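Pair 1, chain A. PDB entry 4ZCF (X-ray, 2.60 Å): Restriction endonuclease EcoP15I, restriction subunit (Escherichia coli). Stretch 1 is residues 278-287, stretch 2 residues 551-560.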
# COMPACT_ATOMS: atom_id res chain seq x y z
N VAL A 278 -36.59 20.44 -13.99
CA VAL A 278 -35.36 20.93 -14.58
C VAL A 278 -35.50 22.41 -15.02
O VAL A 278 -36.62 22.88 -15.20
CB VAL A 278 -35.03 19.93 -15.73
CG1 VAL A 278 -35.03 20.56 -17.10
CG2 VAL A 278 -33.76 19.14 -15.45
N LYS A 279 -34.38 23.15 -15.14
CA LYS A 279 -34.38 24.56 -15.56
C LYS A 279 -34.79 24.69 -17.04
O LYS A 279 -34.48 23.81 -17.85
CB LYS A 279 -32.99 25.19 -15.41
CG LYS A 279 -32.49 25.39 -14.00
CD LYS A 279 -31.29 26.34 -14.05
CE LYS A 279 -30.41 26.24 -12.84
NZ LYS A 279 -29.14 25.53 -13.12
N GLY A 280 -35.46 25.79 -17.38
CA GLY A 280 -35.83 26.10 -18.76
C GLY A 280 -34.64 26.66 -19.50
O GLY A 280 -33.63 26.99 -18.87
N ILE A 281 -34.72 26.76 -20.84
CA ILE A 281 -33.57 27.27 -21.61
C ILE A 281 -33.82 28.66 -22.22
O ILE A 281 -34.91 28.91 -22.74
CB ILE A 281 -33.05 26.26 -22.68
CG1 ILE A 281 -33.14 24.78 -22.22
CG2 ILE A 281 -31.64 26.64 -23.21
CD1 ILE A 281 -32.13 24.31 -21.11
N ASP A 282 -32.79 29.53 -22.18
CA ASP A 282 -32.80 30.87 -22.77
C ASP A 282 -31.56 31.05 -23.65
O ASP A 282 -30.49 31.46 -23.18
CB ASP A 282 -32.93 31.98 -21.71
CG ASP A 282 -34.33 32.13 -21.14
OD1 ASP A 282 -35.31 31.88 -21.88
OD2 ASP A 282 -34.45 32.51 -19.95
N ALA A 283 -31.70 30.68 -24.94
CA ALA A 283 -30.64 30.69 -25.93
C ALA A 283 -30.29 32.07 -26.51
O ALA A 283 -31.20 32.85 -26.84
CB ALA A 283 -30.96 29.73 -27.05
N TYR A 284 -28.97 32.35 -26.63
CA TYR A 284 -28.38 33.58 -27.17
C TYR A 284 -27.48 33.26 -28.36
O TYR A 284 -26.47 32.57 -28.19
CB TYR A 284 -27.57 34.33 -26.10
CG TYR A 284 -28.39 34.87 -24.95
CD1 TYR A 284 -28.95 36.14 -25.01
CD2 TYR A 284 -28.58 34.12 -23.79
CE1 TYR A 284 -29.69 36.65 -23.95
CE2 TYR A 284 -29.32 34.62 -22.72
CZ TYR A 284 -29.86 35.89 -22.80
OH TYR A 284 -30.60 36.39 -21.74
N ILE A 285 -27.85 33.77 -29.56
CA ILE A 285 -27.09 33.57 -30.80
C ILE A 285 -26.28 34.85 -31.11
O ILE A 285 -26.86 35.87 -31.47
CB ILE A 285 -28.00 33.17 -32.00
CG1 ILE A 285 -29.28 32.35 -31.60
CG2 ILE A 285 -27.22 32.59 -33.17
CD1 ILE A 285 -29.15 30.89 -31.12
N GLU A 286 -24.94 34.79 -30.95
CA GLU A 286 -24.05 35.94 -31.17
C GLU A 286 -23.49 36.03 -32.61
O GLU A 286 -22.77 35.14 -33.05
CB GLU A 286 -22.93 35.96 -30.10
CG GLU A 286 -21.78 36.93 -30.34
CD GLU A 286 -22.04 38.39 -30.02
OE1 GLU A 286 -22.42 38.70 -28.87
OE2 GLU A 286 -21.78 39.24 -30.91
N ASP A 287 -23.82 37.14 -33.31
CA ASP A 287 -23.37 37.42 -34.68
C ASP A 287 -22.43 38.62 -34.69
O ASP A 287 -21.51 38.71 -33.87
CB ASP A 287 -24.58 37.68 -35.60
CG ASP A 287 -24.32 37.39 -37.07
OD1 ASP A 287 -23.45 38.07 -37.67
OD2 ASP A 287 -25.04 36.53 -37.64
N ASN A 551 -39.29 28.70 -10.20
CA ASN A 551 -39.03 28.20 -11.55
C ASN A 551 -37.93 29.03 -12.23
O ASN A 551 -38.19 30.14 -12.70
CB ASN A 551 -40.31 28.18 -12.38
N PHE A 552 -36.71 28.47 -12.28
CA PHE A 552 -35.49 29.07 -12.84
C PHE A 552 -35.23 28.65 -14.27
O PHE A 552 -35.81 27.67 -14.75
CB PHE A 552 -34.26 28.72 -11.99
CG PHE A 552 -34.38 29.00 -10.52
CD1 PHE A 552 -34.88 28.04 -9.65
CD2 PHE A 552 -33.95 30.22 -9.99
CE1 PHE A 552 -34.98 28.30 -8.28
CE2 PHE A 552 -34.03 30.47 -8.62
CZ PHE A 552 -34.54 29.51 -7.77
N THR A 553 -34.30 29.38 -14.93
CA THR A 553 -33.89 29.15 -16.32
C THR A 553 -32.36 29.23 -16.49
O THR A 553 -31.71 30.07 -15.86
CB THR A 553 -34.57 30.17 -17.25
OG1 THR A 553 -34.44 31.48 -16.69
CG2 THR A 553 -36.04 29.85 -17.52
N LEU A 554 -31.81 28.34 -17.36
CA LEU A 554 -30.38 28.31 -17.71
C LEU A 554 -30.20 29.07 -19.02
O LEU A 554 -30.83 28.73 -20.03
CB LEU A 554 -29.82 26.86 -17.86
CG LEU A 554 -28.45 26.74 -18.58
CD1 LEU A 554 -27.30 26.87 -17.62
CD2 LEU A 554 -28.36 25.47 -19.39
N LYS A 555 -29.34 30.10 -18.99
CA LYS A 555 -29.04 30.89 -20.18
C LYS A 555 -27.89 30.20 -20.90
O LYS A 555 -26.89 29.84 -20.27
CB LYS A 555 -28.71 32.35 -19.81
CG LYS A 555 -29.83 33.10 -19.11
CD LYS A 555 -29.43 34.55 -18.86
CE LYS A 555 -30.39 35.31 -17.99
NZ LYS A 555 -29.87 36.67 -17.67
N TYR A 556 -28.05 29.95 -22.20
CA TYR A 556 -27.07 29.25 -23.02
C TYR A 556 -26.60 30.14 -24.16
O TYR A 556 -27.42 30.67 -24.90
CB TYR A 556 -27.66 27.93 -23.54
CG TYR A 556 -26.61 26.88 -23.85
CD1 TYR A 556 -26.00 26.83 -25.10
CD2 TYR A 556 -26.20 25.96 -22.89
CE1 TYR A 556 -25.02 25.88 -25.39
CE2 TYR A 556 -25.23 25.00 -23.17
CZ TYR A 556 -24.64 24.96 -24.42
OH TYR A 556 -23.67 24.04 -24.71
N TYR A 557 -25.27 30.31 -24.29
CA TYR A 557 -24.65 31.17 -25.30
C TYR A 557 -23.98 30.37 -26.41
O TYR A 557 -23.06 29.59 -26.14
CB TYR A 557 -23.65 32.15 -24.65
CG TYR A 557 -24.32 33.10 -23.67
CD1 TYR A 557 -24.65 32.69 -22.38
CD2 TYR A 557 -24.65 34.40 -24.05
CE1 TYR A 557 -25.29 33.55 -21.49
CE2 TYR A 557 -25.29 35.27 -23.17
CZ TYR A 557 -25.60 34.84 -21.89
OH TYR A 557 -26.24 35.68 -21.02
N VAL A 558 -24.46 30.58 -27.65
CA VAL A 558 -23.95 29.92 -28.86
C VAL A 558 -23.41 30.88 -29.94
O VAL A 558 -23.61 32.10 -29.86
CB VAL A 558 -24.88 28.81 -29.44
CG1 VAL A 558 -24.90 27.58 -28.56
CG2 VAL A 558 -26.29 29.33 -29.69
N ASP A 559 -22.71 30.30 -30.92
CA ASP A 559 -22.08 30.94 -32.07
C ASP A 559 -23.10 31.40 -33.11
O ASP A 559 -24.28 31.02 -33.07
CB ASP A 559 -21.13 29.92 -32.73
CG ASP A 559 -19.67 30.35 -32.83
OD1 ASP A 559 -19.28 31.31 -32.13
OD2 ASP A 559 -18.92 29.69 -33.57
N PHE A 560 -22.62 32.19 -34.10
CA PHE A 560 -23.38 32.63 -35.26
C PHE A 560 -23.70 31.37 -36.08
O PHE A 560 -24.75 31.31 -36.72
CB PHE A 560 -22.54 33.64 -36.10
CG PHE A 560 -21.20 33.13 -36.60
CD1 PHE A 560 -20.05 33.25 -35.82
CD2 PHE A 560 -21.09 32.54 -37.86
CE1 PHE A 560 -18.82 32.75 -36.27
CE2 PHE A 560 -19.86 32.04 -38.31
CZ PHE A 560 -18.74 32.15 -37.51

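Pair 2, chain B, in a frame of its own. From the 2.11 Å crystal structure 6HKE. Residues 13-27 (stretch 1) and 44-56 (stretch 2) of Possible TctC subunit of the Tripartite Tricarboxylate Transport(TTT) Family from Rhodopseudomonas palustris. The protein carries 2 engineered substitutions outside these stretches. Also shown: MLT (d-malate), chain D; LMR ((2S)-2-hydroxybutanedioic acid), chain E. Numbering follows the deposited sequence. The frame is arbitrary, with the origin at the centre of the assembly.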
# COMPACT_ATOMS: atom_id res chain seq x y z
N PHE B 13 -24.91 -6.11 15.51
CA PHE B 13 -23.48 -5.83 15.18
C PHE B 13 -23.29 -4.34 14.90
O PHE B 13 -24.05 -3.76 14.17
CB PHE B 13 -23.01 -6.58 13.93
CG PHE B 13 -21.64 -6.15 13.45
CD1 PHE B 13 -20.49 -6.68 14.01
CD2 PHE B 13 -21.50 -5.16 12.49
CE1 PHE B 13 -19.23 -6.27 13.59
CE2 PHE B 13 -20.24 -4.75 12.06
CZ PHE B 13 -19.11 -5.30 12.62
N PRO B 14 -22.22 -3.69 15.40
CA PRO B 14 -21.34 -4.26 16.42
C PRO B 14 -21.95 -4.21 17.83
O PRO B 14 -22.84 -3.43 18.02
CB PRO B 14 -20.09 -3.37 16.33
CG PRO B 14 -20.60 -2.05 15.80
CD PRO B 14 -21.76 -2.39 14.89
N VAL B 15 -21.44 -5.04 18.74
CA VAL B 15 -21.78 -5.11 20.20
C VAL B 15 -20.68 -4.44 21.04
O VAL B 15 -20.86 -4.29 22.26
CB VAL B 15 -21.99 -6.57 20.62
CG1 VAL B 15 -22.09 -6.73 22.13
CG2 VAL B 15 -23.21 -7.17 19.94
N ARG B 16 -19.57 -4.05 20.42
CA ARG B 16 -18.42 -3.49 21.16
C ARG B 16 -17.44 -2.87 20.17
O ARG B 16 -17.72 -2.94 18.96
CB ARG B 16 -17.71 -4.59 21.97
CG ARG B 16 -17.08 -5.68 21.12
CD ARG B 16 -16.74 -6.92 21.90
NE ARG B 16 -15.86 -7.72 21.06
CZ ARG B 16 -16.22 -8.77 20.33
NH1 ARG B 16 -17.47 -9.21 20.33
NH2 ARG B 16 -15.31 -9.39 19.58
N THR B 17 -16.33 -2.34 20.67
CA THR B 17 -15.27 -1.69 19.86
C THR B 17 -14.84 -2.66 18.76
O THR B 17 -14.60 -3.84 19.06
CB THR B 17 -14.12 -1.24 20.75
OG1 THR B 17 -14.68 -0.30 21.66
CG2 THR B 17 -12.98 -0.62 19.98
N VAL B 18 -14.80 -2.18 17.51
CA VAL B 18 -14.26 -2.97 16.37
C VAL B 18 -12.76 -2.73 16.31
O VAL B 18 -12.35 -1.56 16.41
CB VAL B 18 -14.96 -2.61 15.05
CG1 VAL B 18 -14.33 -3.34 13.87
CG2 VAL B 18 -16.46 -2.87 15.12
N THR B 19 -11.96 -3.80 16.21
CA THR B 19 -10.50 -3.73 15.98
C THR B 19 -10.23 -3.83 14.48
O THR B 19 -10.69 -4.79 13.83
CB THR B 19 -9.78 -4.78 16.83
OG1 THR B 19 -9.99 -4.41 18.19
CG2 THR B 19 -8.29 -4.85 16.55
N VAL B 20 -9.56 -2.82 13.93
CA VAL B 20 -9.03 -2.80 12.55
C VAL B 20 -7.52 -2.85 12.70
O VAL B 20 -6.93 -1.92 13.29
CB VAL B 20 -9.50 -1.57 11.74
CG1 VAL B 20 -8.79 -1.50 10.40
CG2 VAL B 20 -11.02 -1.56 11.58
N VAL B 21 -6.96 -3.96 12.26
CA VAL B 21 -5.52 -4.26 12.36
C VAL B 21 -4.86 -3.73 11.09
O VAL B 21 -5.38 -4.00 10.00
CB VAL B 21 -5.32 -5.77 12.56
CG1 VAL B 21 -3.85 -6.10 12.68
CG2 VAL B 21 -6.06 -6.25 13.79
N VAL B 22 -3.75 -3.01 11.28
CA VAL B 22 -2.85 -2.47 10.22
C VAL B 22 -1.50 -3.17 10.35
O VAL B 22 -0.94 -3.22 11.45
CB VAL B 22 -2.73 -0.94 10.35
CG1 VAL B 22 -1.59 -0.40 9.51
CG2 VAL B 22 -4.04 -0.23 9.98
N PRO B 23 -0.98 -3.78 9.26
CA PRO B 23 0.27 -4.56 9.31
C PRO B 23 1.56 -3.74 9.49
O PRO B 23 2.62 -4.33 9.69
CB PRO B 23 0.38 -5.24 7.94
CG PRO B 23 -0.96 -5.06 7.28
CD PRO B 23 -1.61 -3.86 7.93
N PHE B 24 1.45 -2.41 9.38
CA PHE B 24 2.62 -1.51 9.26
C PHE B 24 2.62 -0.43 10.35
O PHE B 24 1.60 -0.14 10.97
CB PHE B 24 2.64 -0.92 7.86
CG PHE B 24 2.78 -2.00 6.82
CD1 PHE B 24 3.99 -2.65 6.65
CD2 PHE B 24 1.70 -2.41 6.06
CE1 PHE B 24 4.12 -3.67 5.72
CE2 PHE B 24 1.83 -3.42 5.13
CZ PHE B 24 3.04 -4.05 4.96
N ALA B 25 3.80 0.14 10.54
CA ALA B 25 4.10 1.14 11.59
C ALA B 25 3.20 2.36 11.42
O ALA B 25 2.84 2.72 10.25
CB ALA B 25 5.56 1.51 11.54
N LYS B 26 2.81 2.94 12.55
CA LYS B 26 2.03 4.20 12.66
C LYS B 26 2.70 5.28 11.79
O LYS B 26 3.95 5.26 11.65
CB LYS B 26 1.89 4.57 14.14
CG LYS B 26 0.86 5.66 14.42
CD LYS B 26 0.74 6.07 15.88
CE LYS B 26 -0.41 7.03 16.13
NZ LYS B 26 -0.45 7.51 17.53
N GLY B 27 1.91 6.15 11.17
CA GLY B 27 2.42 7.30 10.39
C GLY B 27 2.59 6.98 8.91
O GLY B 27 2.62 7.93 8.13
N THR B 44 -21.61 5.27 11.34
CA THR B 44 -22.57 4.29 10.78
C THR B 44 -22.70 3.10 11.73
O THR B 44 -23.80 2.57 11.89
CB THR B 44 -22.17 3.92 9.35
OG1 THR B 44 -22.10 5.15 8.66
CG2 THR B 44 -23.16 3.00 8.66
N LEU B 45 -21.61 2.65 12.32
CA LEU B 45 -21.61 1.39 13.11
C LEU B 45 -22.23 1.61 14.50
O LEU B 45 -22.78 0.64 15.02
CB LEU B 45 -20.17 0.87 13.21
CG LEU B 45 -19.52 0.54 11.88
CD1 LEU B 45 -18.13 -0.02 12.11
CD2 LEU B 45 -20.36 -0.44 11.06
N GLY B 46 -22.10 2.80 15.10
CA GLY B 46 -22.62 3.10 16.45
C GLY B 46 -21.67 2.63 17.54
O GLY B 46 -22.02 2.74 18.73
N GLN B 47 -20.48 2.16 17.17
CA GLN B 47 -19.42 1.75 18.11
C GLN B 47 -18.10 2.35 17.65
O GLN B 47 -17.87 2.53 16.46
CB GLN B 47 -19.35 0.22 18.22
CG GLN B 47 -20.52 -0.41 18.98
CD GLN B 47 -20.49 -0.19 20.48
OE1 GLN B 47 -19.46 0.10 21.08
NE2 GLN B 47 -21.65 -0.34 21.10
N PRO B 48 -17.16 2.66 18.56
CA PRO B 48 -15.86 3.17 18.15
C PRO B 48 -15.04 2.09 17.43
O PRO B 48 -15.31 0.89 17.58
CB PRO B 48 -15.25 3.65 19.47
CG PRO B 48 -15.86 2.75 20.49
CD PRO B 48 -17.27 2.49 20.01
N ILE B 49 -14.07 2.52 16.63
CA ILE B 49 -13.14 1.61 15.92
C ILE B 49 -11.74 1.85 16.47
O ILE B 49 -11.33 3.01 16.56
CB ILE B 49 -13.24 1.77 14.40
CG1 ILE B 49 -14.62 1.34 13.90
CG2 ILE B 49 -12.13 0.99 13.73
CD1 ILE B 49 -14.93 1.73 12.48
N GLU B 50 -11.09 0.78 16.90
CA GLU B 50 -9.73 0.78 17.48
C GLU B 50 -8.77 0.35 16.36
O GLU B 50 -9.06 -0.65 15.70
CB GLU B 50 -9.75 -0.18 18.67
CG GLU B 50 -8.44 -0.34 19.41
CD GLU B 50 -8.45 -1.60 20.26
OE1 GLU B 50 -8.43 -1.49 21.51
OE2 GLU B 50 -8.50 -2.71 19.67
N ILE B 51 -7.69 1.09 16.14
CA ILE B 51 -6.64 0.72 15.15
C ILE B 51 -5.51 0.04 15.92
O ILE B 51 -5.04 0.63 16.87
CB ILE B 51 -6.14 1.94 14.37
CG1 ILE B 51 -7.23 2.52 13.47
CG2 ILE B 51 -4.88 1.59 13.58
CD1 ILE B 51 -7.37 1.83 12.11
N GLU B 52 -5.16 -1.19 15.55
CA GLU B 52 -4.03 -1.96 16.14
C GLU B 52 -2.97 -2.12 15.04
O GLU B 52 -3.31 -2.66 13.94
CB GLU B 52 -4.55 -3.29 16.67
CG GLU B 52 -3.63 -3.94 17.68
CD GLU B 52 -3.92 -5.40 17.96
OE1 GLU B 52 -2.97 -6.15 18.24
OE2 GLU B 52 -5.11 -5.80 17.88
N ASN B 53 -1.78 -1.58 15.28
CA ASN B 53 -0.62 -1.69 14.36
C ASN B 53 0.12 -2.94 14.80
O ASN B 53 0.51 -3.00 15.97
CB ASN B 53 0.25 -0.44 14.35
CG ASN B 53 -0.49 0.79 13.87
OD1 ASN B 53 -1.14 1.49 14.65
ND2 ASN B 53 -0.40 1.07 12.58
N MET B 54 0.19 -3.94 13.94
CA MET B 54 0.71 -5.28 14.28
C MET B 54 1.80 -5.62 13.27
O MET B 54 1.47 -5.98 12.12
CB MET B 54 -0.39 -6.34 14.26
CG MET B 54 0.07 -7.68 14.83
SD MET B 54 -1.24 -8.92 14.75
CE MET B 54 -2.42 -8.17 15.88
N LEU B 55 3.06 -5.50 13.71
CA LEU B 55 4.24 -5.60 12.83
C LEU B 55 4.73 -7.04 12.85
O LEU B 55 4.56 -7.70 13.89
CB LEU B 55 5.33 -4.67 13.34
CG LEU B 55 4.84 -3.29 13.75
CD1 LEU B 55 5.99 -2.43 14.22
CD2 LEU B 55 4.06 -2.66 12.61
N GLY B 56 5.36 -7.45 11.77
CA GLY B 56 6.10 -8.72 11.71
C GLY B 56 5.87 -9.44 10.40
O GLY B 56 4.82 -9.19 9.76
C1 MLT D . 3.90 -1.06 2.24
O1 MLT D . 3.29 -1.99 1.67
O2 MLT D . 5.00 -0.66 1.81
C2 MLT D . 3.29 -0.46 3.49
O3 MLT D . 1.91 -0.07 3.41
C3 MLT D . 3.98 0.81 3.89
C4 MLT D . 3.27 1.20 5.16
O4 MLT D . 2.01 1.30 5.18
O5 MLT D . 4.00 1.38 6.16
C1 LMR E . 4.12 -0.89 2.09
O1A LMR E . 3.54 -1.98 2.19
O1B LMR E . 5.07 -0.66 1.29
C2 LMR E . 3.64 0.27 2.98
O2 LMR E . 2.23 0.49 2.94
C3 LMR E . 4.02 0.08 4.45
C4 LMR E . 3.24 1.11 5.24
O4A LMR E . 3.88 2.01 5.82
O4B LMR E . 1.98 1.05 5.24
O HOH W 1 5.13 -5.27 9.43

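Where do the two contacts differ most sharply? At one matched place: Tyr284(A) beside Tyr557(A) in pair 1, Val22(B) beside Asn53(B) in pair 2. The two tyrosine rings form an offset stack, centroids 4.5 Å apart and planes only 6° from parallel, with CD2 of Tyr284(A) 3.5 Å from CE2 of Tyr557(A). Pair 2 has no ring here. CG1 of Val22(B) lies 3.6 Å from ND2 of Asn53(B), and that amide reaches on along the chain: ND2 of Asn53(B) donates a hydrogen bond to O of Phe24(B), 2.8 Å away. One pair fills the space with aromatic surface, the other with a small aliphatic group and a side chain that ties down the backbone beyond the strand.

What backbone do they share? Each is a pair of parallel strands, their directions 26° apart in pair 1 and 28° in pair 2, and the central residues superpose with an RMSD of 0.6 Å. Parallel strands bond in a zigzag, in which alternate residues of one strand use both N and O. In pair 1 these are Gly280(A), Asp282(A) and Tyr284(A); their counterparts Val18(B), Val20(B) and Val22(B) do the same. Thus N of Asp282(A) donates to O of Leu554(A) at 3.0 Å, and N of Val20(B) to O of Glu50(B) at 2.8 Å.

How is the face bearing Tyr284(A), or Val22(B), filled further back? In pair 1 it is partly polar: Gly280(A) offers no side chain beside Thr553(A), whose OG1 makes a weak hydrogen bond to OD2 of Asp282(A) at 3.4 Å. An ideal CB on Gly280(A) would come within a tight 3.2 Å of CG2 of Thr553(A). Pair 2 puts Val18(B), Ile49(B), Val20(B) and Ile51(B) at the matching positions, an aliphatic layer in which CG2 of Val20(B) meets CG2 of Ile49(B) at 3.5 Å.

Does the other face follow the same plan? There the chemistry is largely reversed. Ile281(A) and Leu554(A) make an apolar contact, CD1 to CD2 at 4.3 Å, and CG2 of Ile281(A) rests 4.2 Å from CB of Tyr556(A). Their counterparts Thr19(B) and Glu50(B) join through a hydrogen bond, OG1 of Thr19(B) donating to OE2 of Glu50(B) at 2.7 Å. Glu52(B) replaces Tyr556(A), so each pair combines one mostly apolar face with a more polar one, but on opposite sides of the shared backbone.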